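Local coordinates for putative xanthine dehydrogenase YAGS fad-binding subunit (Escherichia coli, PDB 5G5G), which binds molybdenum and its pterin cytosine dinucleotide cofactor and probably forms the large, substrate-oxidising subunit of a periplasmic aldehyde oxidase, at residues 182-187 with 279-284; 275-280 with 649-654; 426-431 with 594-599. All blocks are in the same frame, centred on the assembly; numbering follows the deposited sequence.

Contact 1: 182-187 with 279-284; sequences TPDQSH and TTHRPA
The guanidinium of R282 meets the side-chain amide of Q185 at its edge: OE1 lies in the guanidinium plane and accepts from NE at 2.8 Å, while the two flat groups stand 78° apart. Water 2 links OE1 to NH2 as well. With CG anti to the backbone N (chi1 -171°), the arginine chain runs alongside Q185, and its far nitrogens go to E317 (salt bridge) and to the carbonyl of R350. The H187 ring is touched at its edge, where CE1 sits 3.2 Å from OG1 of T280; its NE2 bonds to the carbonyl of A348. The D184 carboxylate and the H281 ring lie side by side with planes 76° apart; the imidazole bonds through NE2 to the carbonyl of P344 and makes a T-shaped pair with F651. H281 ND1 donates to R282 O at 3.1 Å, from well above the carbonyl plane. That same R282 O accepts the backbone N of Q185 at 3.2 Å on a lone pair, and R282 N returns a 2.8 Å bond to Q185 O, so the two residues form a single antiparallel bridge. D184 OD1 takes A284 N at 3.0 Å from above the carboxylate plane. Trading D184 for an alanine would probably deprive the A284 amide of this acceptor and open a gap beside H281. Since A348 and R350 belong to the molybdenum pocket, this network of buried hydrogen bonds implies that H187 and R282 probably act as a second shell, helping to hold those two carbonyls in position.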
loop_
_atom_site.group_PDB
_atom_site.type_symbol
_atom_site.label_atom_id
_atom_site.label_comp_id
_atom_site.label_asym_id
_atom_site.label_seq_id
_atom_site.Cartn_x
_atom_site.Cartn_y
_atom_site.Cartn_z
ATOM N N THR C 182 -0.203 19.259 -2.039
ATOM C CA THR C 182 -0.146 17.797 -1.804
ATOM C C THR C 182 -1.554 17.237 -1.962
ATOM O O THR C 182 -2.523 17.880 -1.595
ATOM C CB THR C 182 0.371 17.436 -0.450
ATOM O OG1 THR C 182 -0.517 17.907 0.580
ATOM C CG2 THR C 182 1.727 18.073 -0.228
ATOM N N PRO C 183 -1.652 16.040 -2.534
ATOM C CA PRO C 183 -2.940 15.460 -2.804
ATOM C C PRO C 183 -3.493 14.708 -1.595
ATOM O O PRO C 183 -2.771 14.440 -0.598
ATOM C CB PRO C 183 -2.602 14.437 -3.945
ATOM C CG PRO C 183 -1.264 13.951 -3.585
ATOM C CD PRO C 183 -0.563 15.155 -2.977
ATOM N N ASP C 184 -4.770 14.313 -1.703
ATOM C CA ASP C 184 -5.305 13.363 -0.778
ATOM C C ASP C 184 -4.514 12.050 -0.889
ATOM O O ASP C 184 -4.115 11.613 -2.002
ATOM C CB ASP C 184 -6.795 13.140 -1.067
ATOM C CG ASP C 184 -7.590 14.416 -0.971
ATOM O OD1 ASP C 184 -7.851 14.828 0.164
ATOM O OD2 ASP C 184 -7.952 14.969 -2.059
ATOM N N GLN C 185 -4.197 11.456 0.252
ATOM C CA GLN C 185 -3.458 10.186 0.278
ATOM C C GLN C 185 -4.200 9.148 1.101
ATOM O O GLN C 185 -4.986 9.475 2.019
ATOM C CB GLN C 185 -1.996 10.363 0.805
ATOM C CG GLN C 185 -1.202 11.366 -0.013
ATOM C CD GLN C 185 0.119 11.795 0.637
ATOM O OE1 GLN C 185 0.301 11.673 1.836
ATOM N NE2 GLN C 185 1.020 12.385 -0.181
ATOM N N SER C 186 -3.826 7.902 0.872
ATOM C CA SER C 186 -4.513 6.756 1.465
ATOM C C SER C 186 -3.563 5.814 2.177
ATOM O O SER C 186 -2.469 5.536 1.691
ATOM C CB SER C 186 -5.306 5.997 0.348
ATOM O OG SER C 186 -6.356 5.220 0.897
ATOM N N HIS C 187 -4.029 5.191 3.274
ATOM C CA HIS C 187 -3.121 4.373 4.086
ATOM C C HIS C 187 -2.663 3.107 3.373
ATOM O O HIS C 187 -1.492 2.727 3.394
ATOM C CB HIS C 187 -3.753 4.018 5.416
ATOM C CG HIS C 187 -4.388 5.188 6.071
ATOM N ND1 HIS C 187 -5.686 5.589 5.773
ATOM C CD2 HIS C 187 -3.906 6.074 6.964
ATOM C CE1 HIS C 187 -5.955 6.676 6.455
ATOM N NE2 HIS C 187 -4.896 6.985 7.193
ATOM N N THR C 279 -13.263 4.810 4.334
ATOM C CA THR C 279 -12.512 5.060 5.555
ATOM C C THR C 279 -11.982 6.504 5.511
ATOM O O THR C 279 -12.689 7.378 5.065
ATOM C CB THR C 279 -11.410 4.040 5.821
ATOM O OG1 THR C 279 -10.360 4.049 4.837
ATOM C CG2 THR C 279 -12.011 2.623 5.822
ATOM N N THR C 280 -10.772 6.742 6.006
ATOM C CA THR C 280 -10.238 8.089 6.024
ATOM C C THR C 280 -9.058 8.203 5.044
ATOM O O THR C 280 -8.530 7.193 4.571
ATOM C CB THR C 280 -9.763 8.479 7.415
ATOM O OG1 THR C 280 -8.649 7.689 7.815
ATOM C CG2 THR C 280 -10.881 8.303 8.420
ATOM N N HIS C 281 -8.678 9.448 4.810
ATOM C CA HIS C 281 -7.561 9.771 3.977
ATOM C C HIS C 281 -6.780 10.991 4.516
ATOM O O HIS C 281 -7.359 11.784 5.179
ATOM C CB HIS C 281 -8.039 10.196 2.562
ATOM C CG HIS C 281 -8.984 11.360 2.570
ATOM N ND1 HIS C 281 -8.583 12.647 2.310
ATOM C CD2 HIS C 281 -10.307 11.429 2.840
ATOM C CE1 HIS C 281 -9.607 13.461 2.439
ATOM N NE2 HIS C 281 -10.668 12.747 2.756
ATOM N N ARG C 282 -5.504 11.082 4.203
ATOM C CA ARG C 282 -4.815 12.339 4.484
ATOM C C ARG C 282 -5.486 13.441 3.629
ATOM O O ARG C 282 -5.593 13.263 2.456
ATOM C CB ARG C 282 -3.331 12.309 4.153
ATOM C CG ARG C 282 -2.629 13.574 4.671
ATOM C CD ARG C 282 -1.199 13.765 4.172
ATOM N NE ARG C 282 -0.329 12.615 4.409
ATOM C CZ ARG C 282 0.288 12.298 5.565
ATOM N NH1 ARG C 282 -0.001 12.906 6.703
ATOM N NH2 ARG C 282 1.076 11.228 5.610
ATOM N N PRO C 283 -5.864 14.583 4.230
ATOM C CA PRO C 283 -6.361 15.688 3.412
ATOM C C PRO C 283 -5.289 16.235 2.503
ATOM O O PRO C 283 -4.138 16.409 2.935
ATOM C CB PRO C 283 -6.764 16.738 4.451
ATOM C CG PRO C 283 -6.945 15.954 5.746
ATOM C CD PRO C 283 -5.937 14.894 5.669
ATOM N N ALA C 284 -5.685 16.533 1.274
ATOM C CA ALA C 284 -4.922 17.355 0.378
ATOM C C ALA C 284 -4.642 18.679 1.064
ATOM O O ALA C 284 -5.421 19.112 1.961
ATOM C CB ALA C 284 -5.670 17.622 -0.921
HETATM O O HOH W 1 -1.847 15.837 1.506
HETATM O O HOH W 2 2.481 10.474 3.027
HETATM O O HOH W 3 -8.345 6.810 1.803
HETATM O O HOH W 4 -7.443 3.581 4.876
#

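Contact 2: 275-280 with 649-654; sequences IPNNTT and GYFVNH
P276, in the first turn of helix 275-278, meets H654: the two CB atoms are 3.9 Å apart, and CG of the proline rests against the H654 carbonyl. The P276 carbonyl O lies at the edge of the F651 ring, 3.7 Å from CD2. N277 then does the polar work. Its amide reads both backbone groups of F651: OD1 accepts F651 N at 2.9 Å with a nearly straight N-H (169°), and ND2 donates to F651 O at 3.1 Å, straighter still. Each bond falls on a lone pair in the carbonyl plane, so the two together fix the amide's rotation and rule out a flip of its O and N. With CG beside the backbone N (chi1 -67°), the side chain reaches out from the helix to do this. Around it, the Y650 ring offers its edge to ND2, while H654 CB sits 3.5 Å from the same nitrogen; the H654 ring stands almost perpendicular to the amide, and its NE2 is held by an acidic side chain of another protein chain. Just past the helix, T279 bonds back to I275 O through both N and OG1, the hydroxyl at 2.8 Å. What results is an asparagine amide paired with one residue of the short, weakly bonded strand 650-651 as a neighbouring strand would be, here on the small 644-645/650-651 hairpin, whose G649 and Y650 form a G1 beta bulge opposite D645. It ties a short helix of one cofactor-binding region to a hairpin of the other.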
loop_
_atom_site.group_PDB
_atom_site.type_symbol
_atom_site.label_atom_id
_atom_site.label_comp_id
_atom_site.label_asym_id
_atom_site.label_seq_id
_atom_site.Cartn_x
_atom_site.Cartn_y
_atom_site.Cartn_z
ATOM N N ILE C 275 -12.313 0.657 0.631
ATOM C CA ILE C 275 -11.512 1.252 1.694
ATOM C C ILE C 275 -11.167 2.727 1.431
ATOM O O ILE C 275 -11.428 3.548 2.273
ATOM C CB ILE C 275 -10.317 0.386 2.123
ATOM C CG1 ILE C 275 -10.870 -0.878 2.803
ATOM C CG2 ILE C 275 -9.400 1.160 3.079
ATOM C CD1 ILE C 275 -9.816 -1.908 3.105
ATOM N N PRO C 276 -10.666 3.051 0.251
ATOM C CA PRO C 276 -10.202 4.437 0.103
ATOM C C PRO C 276 -11.279 5.538 0.282
ATOM O O PRO C 276 -10.956 6.620 0.810
ATOM C CB PRO C 276 -9.552 4.442 -1.277
ATOM C CG PRO C 276 -9.079 3.050 -1.449
ATOM C CD PRO C 276 -10.193 2.210 -0.851
ATOM N N ASN C 277 -12.532 5.275 -0.154
ATOM C CA ASN C 277 -13.647 6.182 0.084
ATOM C C ASN C 277 -14.424 5.918 1.371
ATOM O O ASN C 277 -14.948 6.862 1.950
ATOM C CB ASN C 277 -14.625 6.269 -1.118
ATOM C CG ASN C 277 -14.019 6.914 -2.322
ATOM O OD1 ASN C 277 -13.945 8.149 -2.426
ATOM N ND2 ASN C 277 -13.545 6.110 -3.222
ATOM N N ASN C 278 -14.524 4.650 1.829
ATOM C CA ASN C 278 -15.290 4.376 3.060
ATOM C C ASN C 278 -14.596 4.903 4.309
ATOM O O ASN C 278 -15.273 5.376 5.231
ATOM C CB ASN C 278 -15.554 2.873 3.259
ATOM C CG ASN C 278 -16.267 2.603 4.557
ATOM O OD1 ASN C 278 -15.654 2.234 5.556
ATOM N ND2 ASN C 278 -17.597 2.856 4.558
ATOM N N THR C 279 -13.263 4.810 4.334
ATOM C CA THR C 279 -12.512 5.060 5.555
ATOM C C THR C 279 -11.982 6.504 5.511
ATOM O O THR C 279 -12.689 7.378 5.065
ATOM C CB THR C 279 -11.410 4.040 5.821
ATOM O OG1 THR C 279 -10.360 4.049 4.837
ATOM C CG2 THR C 279 -12.011 2.623 5.822
ATOM N N THR C 280 -10.772 6.742 6.006
ATOM C CA THR C 280 -10.238 8.089 6.024
ATOM C C THR C 280 -9.058 8.203 5.044
ATOM O O THR C 280 -8.530 7.193 4.571
ATOM C CB THR C 280 -9.763 8.479 7.415
ATOM O OG1 THR C 280 -8.649 7.689 7.815
ATOM C CG2 THR C 280 -10.881 8.303 8.420
ATOM N N GLY C 649 -17.601 13.653 -6.912
ATOM C CA GLY C 649 -17.315 13.853 -5.497
ATOM C C GLY C 649 -16.689 12.656 -4.768
ATOM O O GLY C 649 -17.091 12.340 -3.642
ATOM N N TYR C 650 -15.749 11.962 -5.422
ATOM C CA TYR C 650 -15.138 10.793 -4.823
ATOM C C TYR C 650 -13.736 10.582 -5.339
ATOM O O TYR C 650 -13.285 11.251 -6.275
ATOM C CB TYR C 650 -16.012 9.539 -5.026
ATOM C CG TYR C 650 -15.881 8.886 -6.388
ATOM C CD1 TYR C 650 -16.312 9.532 -7.542
ATOM C CD2 TYR C 650 -15.314 7.641 -6.539
ATOM C CE1 TYR C 650 -16.133 8.972 -8.818
ATOM C CE2 TYR C 650 -15.183 7.038 -7.797
ATOM C CZ TYR C 650 -15.582 7.725 -8.935
ATOM O OH TYR C 650 -15.444 7.143 -10.170
ATOM N N PHE C 651 -13.032 9.669 -4.691
ATOM C CA PHE C 651 -11.722 9.292 -5.128
ATOM C C PHE C 651 -11.835 8.179 -6.153
ATOM O O PHE C 651 -12.296 7.081 -5.839
ATOM C CB PHE C 651 -10.832 8.843 -3.929
ATOM C CG PHE C 651 -10.747 9.861 -2.818
ATOM C CD1 PHE C 651 -10.362 11.185 -3.073
ATOM C CD2 PHE C 651 -11.008 9.504 -1.511
ATOM C CE1 PHE C 651 -10.257 12.087 -2.022
ATOM C CE2 PHE C 651 -10.940 10.414 -0.460
ATOM C CZ PHE C 651 -10.552 11.718 -0.725
ATOM N N VAL C 652 -11.358 8.450 -7.364
ATOM C CA VAL C 652 -11.620 7.584 -8.544
ATOM C C VAL C 652 -10.813 6.285 -8.557
ATOM O O VAL C 652 -11.346 5.225 -8.830
ATOM C CB VAL C 652 -11.384 8.373 -9.854
ATOM C CG1 VAL C 652 -11.533 7.518 -11.095
ATOM C CG2 VAL C 652 -12.345 9.551 -9.989
ATOM N N ASN C 653 -9.516 6.400 -8.256
ATOM C CA ASN C 653 -8.607 5.311 -8.348
ATOM C C ASN C 653 -8.563 4.599 -7.022
ATOM O O ASN C 653 -7.522 4.562 -6.334
ATOM C CB ASN C 653 -7.207 5.827 -8.803
ATOM C CG ASN C 653 -6.642 6.861 -7.881
ATOM O OD1 ASN C 653 -7.361 7.641 -7.242
ATOM N ND2 ASN C 653 -5.347 6.840 -7.761
ATOM N N HIS C 654 -9.669 3.931 -6.687
ATOM C CA HIS C 654 -9.878 3.483 -5.316
ATOM C C HIS C 654 -9.633 1.998 -5.065
ATOM O O HIS C 654 -10.464 1.314 -4.531
ATOM C CB HIS C 654 -11.237 3.940 -4.763
ATOM C CG HIS C 654 -12.437 3.497 -5.556
ATOM N ND1 HIS C 654 -12.975 2.234 -5.471
ATOM C CD2 HIS C 654 -13.254 4.185 -6.393
ATOM C CE1 HIS C 654 -14.050 2.146 -6.233
ATOM N NE2 HIS C 654 -14.248 3.326 -6.797
#

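Contact 3: 426-431 with 594-599; sequences DGEWLV and GVHSAT
E428 O is gripped twice by S597: the backbone N donates at 3.0 Å, nearly along the C=O axis, and OG at 2.9 Å from a slight tilt. The serine hydroxyl can turn back on the same acceptor because it sits between the serine's own backbone N and carbonyl carbon (chi1 66°). Water 5 donates both to this OG and to E428 OE2, an oxygen that also bonds to a polar side chain of another protein chain. The carboxylate's other oxygen, OE1, shares water 6 with H596 NE2. Further into the sheet, L430 and V595 form a hydrogen-bonded antiparallel pair, L430 N to V595 O at 2.8 Å and V595 N to L430 O at 2.7 Å. On the opposite sheet face from their side chains, W429 faces H596 across a non-hydrogen-bonded pair. The imidazole turns its edge to the face of the indole's six-membered ring, a T-shaped stack with centroids 4.9 Å apart and planes at 80°. H596 CB adds a CH-pi contact over the same ring, 4.1 Å from its centroid. The imidazole is steadied from its own segment too, where A598 N donates to H596 ND1 at 3.1 Å and T599 N adds a weak bond. W429 CE3 lies so close to G594 that a side chain there would probably crowd the indole. Ahead of the strand, a type II' turn from D426 to W429, with G427 at positive phi, folds 425-426 back onto 429-441 as a tight hairpin. The contact joins two adjacent antiparallel strands in the interior of a mixed five-stranded sheet of the second cofactor-binding region, at the start of 429-441 and the end of 584-596.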
loop_
_atom_site.group_PDB
_atom_site.type_symbol
_atom_site.label_atom_id
_atom_site.label_comp_id
_atom_site.label_asym_id
_atom_site.label_seq_id
_atom_site.Cartn_x
_atom_site.Cartn_y
_atom_site.Cartn_z
ATOM N N ASP C 426 24.190 9.461 -16.117
ATOM C CA ASP C 426 24.626 8.089 -16.055
ATOM C C ASP C 426 23.879 7.395 -17.181
ATOM O O ASP C 426 22.734 7.017 -17.013
ATOM C CB ASP C 426 24.302 7.486 -14.705
ATOM C CG ASP C 426 24.607 6.006 -14.641
ATOM O OD1 ASP C 426 25.281 5.484 -15.553
ATOM O OD2 ASP C 426 24.171 5.367 -13.671
ATOM N N GLY C 427 24.536 7.270 -18.347
ATOM C CA GLY C 427 23.850 6.777 -19.527
ATOM C C GLY C 427 22.727 7.741 -19.907
ATOM O O GLY C 427 22.956 8.959 -19.993
ATOM N N GLU C 428 21.515 7.212 -20.064
ATOM C CA GLU C 428 20.380 8.053 -20.455
ATOM C C GLU C 428 19.740 8.742 -19.212
ATOM O O GLU C 428 18.833 9.532 -19.381
ATOM C CB GLU C 428 19.304 7.240 -21.228
ATOM C CG GLU C 428 18.863 7.916 -22.536
ATOM C CD GLU C 428 17.865 7.125 -23.427
ATOM O OE1 GLU C 428 17.671 5.899 -23.248
ATOM O OE2 GLU C 428 17.268 7.752 -24.334
ATOM N N TRP C 429 20.227 8.461 -18.004
ATOM C CA TRP C 429 19.644 8.999 -16.765
ATOM C C TRP C 429 20.339 10.312 -16.358
ATOM O O TRP C 429 21.584 10.380 -16.359
ATOM C CB TRP C 429 19.795 7.999 -15.626
ATOM C CG TRP C 429 19.059 6.742 -15.928
ATOM C CD1 TRP C 429 19.538 5.629 -16.617
ATOM C CD2 TRP C 429 17.692 6.483 -15.648
ATOM N NE1 TRP C 429 18.545 4.680 -16.727
ATOM C CE2 TRP C 429 17.400 5.178 -16.149
ATOM C CE3 TRP C 429 16.689 7.210 -15.005
ATOM C CZ2 TRP C 429 16.122 4.606 -16.054
ATOM C CZ3 TRP C 429 15.434 6.650 -14.911
ATOM C CH2 TRP C 429 15.157 5.348 -15.412
ATOM N N LEU C 430 19.539 11.341 -16.052
ATOM C CA LEU C 430 20.019 12.544 -15.353
ATOM C C LEU C 430 20.044 12.214 -13.878
ATOM O O LEU C 430 19.043 11.721 -13.331
ATOM C CB LEU C 430 19.101 13.735 -15.594
ATOM C CG LEU C 430 19.073 14.266 -17.020
ATOM C CD1 LEU C 430 17.738 14.928 -17.373
ATOM C CD2 LEU C 430 20.232 15.224 -17.228
ATOM N N VAL C 431 21.187 12.432 -13.238
ATOM C CA VAL C 431 21.350 12.149 -11.810
ATOM C C VAL C 431 21.343 13.418 -10.991
ATOM O O VAL C 431 21.951 14.448 -11.383
ATOM C CB VAL C 431 22.663 11.422 -11.565
ATOM C CG1 VAL C 431 22.846 11.139 -10.101
ATOM C CG2 VAL C 431 22.670 10.109 -12.379
ATOM N N GLY C 594 17.496 9.282 -10.261
ATOM C CA GLY C 594 17.762 9.325 -11.680
ATOM C C GLY C 594 16.458 9.767 -12.348
ATOM O O GLY C 594 15.373 9.346 -11.925
ATOM N N VAL C 595 16.575 10.606 -13.370
ATOM C CA VAL C 595 15.406 11.014 -14.155
ATOM C C VAL C 595 15.737 10.651 -15.598
ATOM O O VAL C 595 16.769 11.071 -16.146
ATOM C CB VAL C 595 15.066 12.505 -14.018
ATOM C CG1 VAL C 595 13.881 12.882 -14.935
ATOM C CG2 VAL C 595 14.758 12.870 -12.550
ATOM N N HIS C 596 14.878 9.854 -16.202
ATOM C CA HIS C 596 15.167 9.439 -17.568
ATOM C C HIS C 596 15.108 10.636 -18.517
ATOM O O HIS C 596 14.097 11.369 -18.588
ATOM C CB HIS C 596 14.248 8.292 -18.020
ATOM C CG HIS C 596 14.788 7.549 -19.195
ATOM N ND1 HIS C 596 14.734 8.048 -20.464
ATOM C CD2 HIS C 596 15.411 6.351 -19.287
ATOM C CE1 HIS C 596 15.317 7.211 -21.302
ATOM N NE2 HIS C 596 15.726 6.160 -20.609
ATOM N N SER C 597 16.193 10.871 -19.238
ATOM C CA SER C 597 16.303 12.097 -20.038
ATOM C C SER C 597 15.301 12.134 -21.171
ATOM O O SER C 597 14.984 13.223 -21.666
ATOM C CB SER C 597 17.704 12.337 -20.570
ATOM O OG SER C 597 18.062 11.338 -21.510
ATOM N N ALA C 598 14.875 10.963 -21.635
ATOM C CA ALA C 598 13.815 10.885 -22.630
ATOM C C ALA C 598 12.406 10.904 -22.082
ATOM O O ALA C 598 11.642 11.765 -22.506
ATOM C CB ALA C 598 13.983 9.691 -23.579
ATOM N N THR C 599 12.078 9.976 -21.171
ATOM C CA THR C 599 10.696 9.686 -20.791
ATOM C C THR C 599 10.268 10.456 -19.552
ATOM O O THR C 599 9.078 10.512 -19.275
ATOM C CB THR C 599 10.484 8.199 -20.446
ATOM O OG1 THR C 599 11.316 7.842 -19.308
ATOM C CG2 THR C 599 10.776 7.363 -21.671
HETATM O O HOH W 5 17.640 10.529 -24.079
HETATM O O HOH W 6 17.760 4.146 -21.319
#

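Contacts 1 and 2 are neighbours, their centres about 9 Å apart; they share T279 and T280 and touch where F651 packs on H281 and D184. Both are largely buried; contact 1 joins two loops next to the molybdenum pocket and probably supports it, whereas contact 2 ties a short helix to a hairpin strand, joining the two cofactor-binding regions. Contact 3 lies apart, with nearest atoms about 18 Å from contact 1, and is nested in the chain loop that contact 2 closes. There, regular strand pairing does the work, helped by an aromatic stack, and E428 and W429 are partly exposed. Contact 1 relies on side-chain bonds and waters around a single bridge, and contact 2 on one asparagine amide.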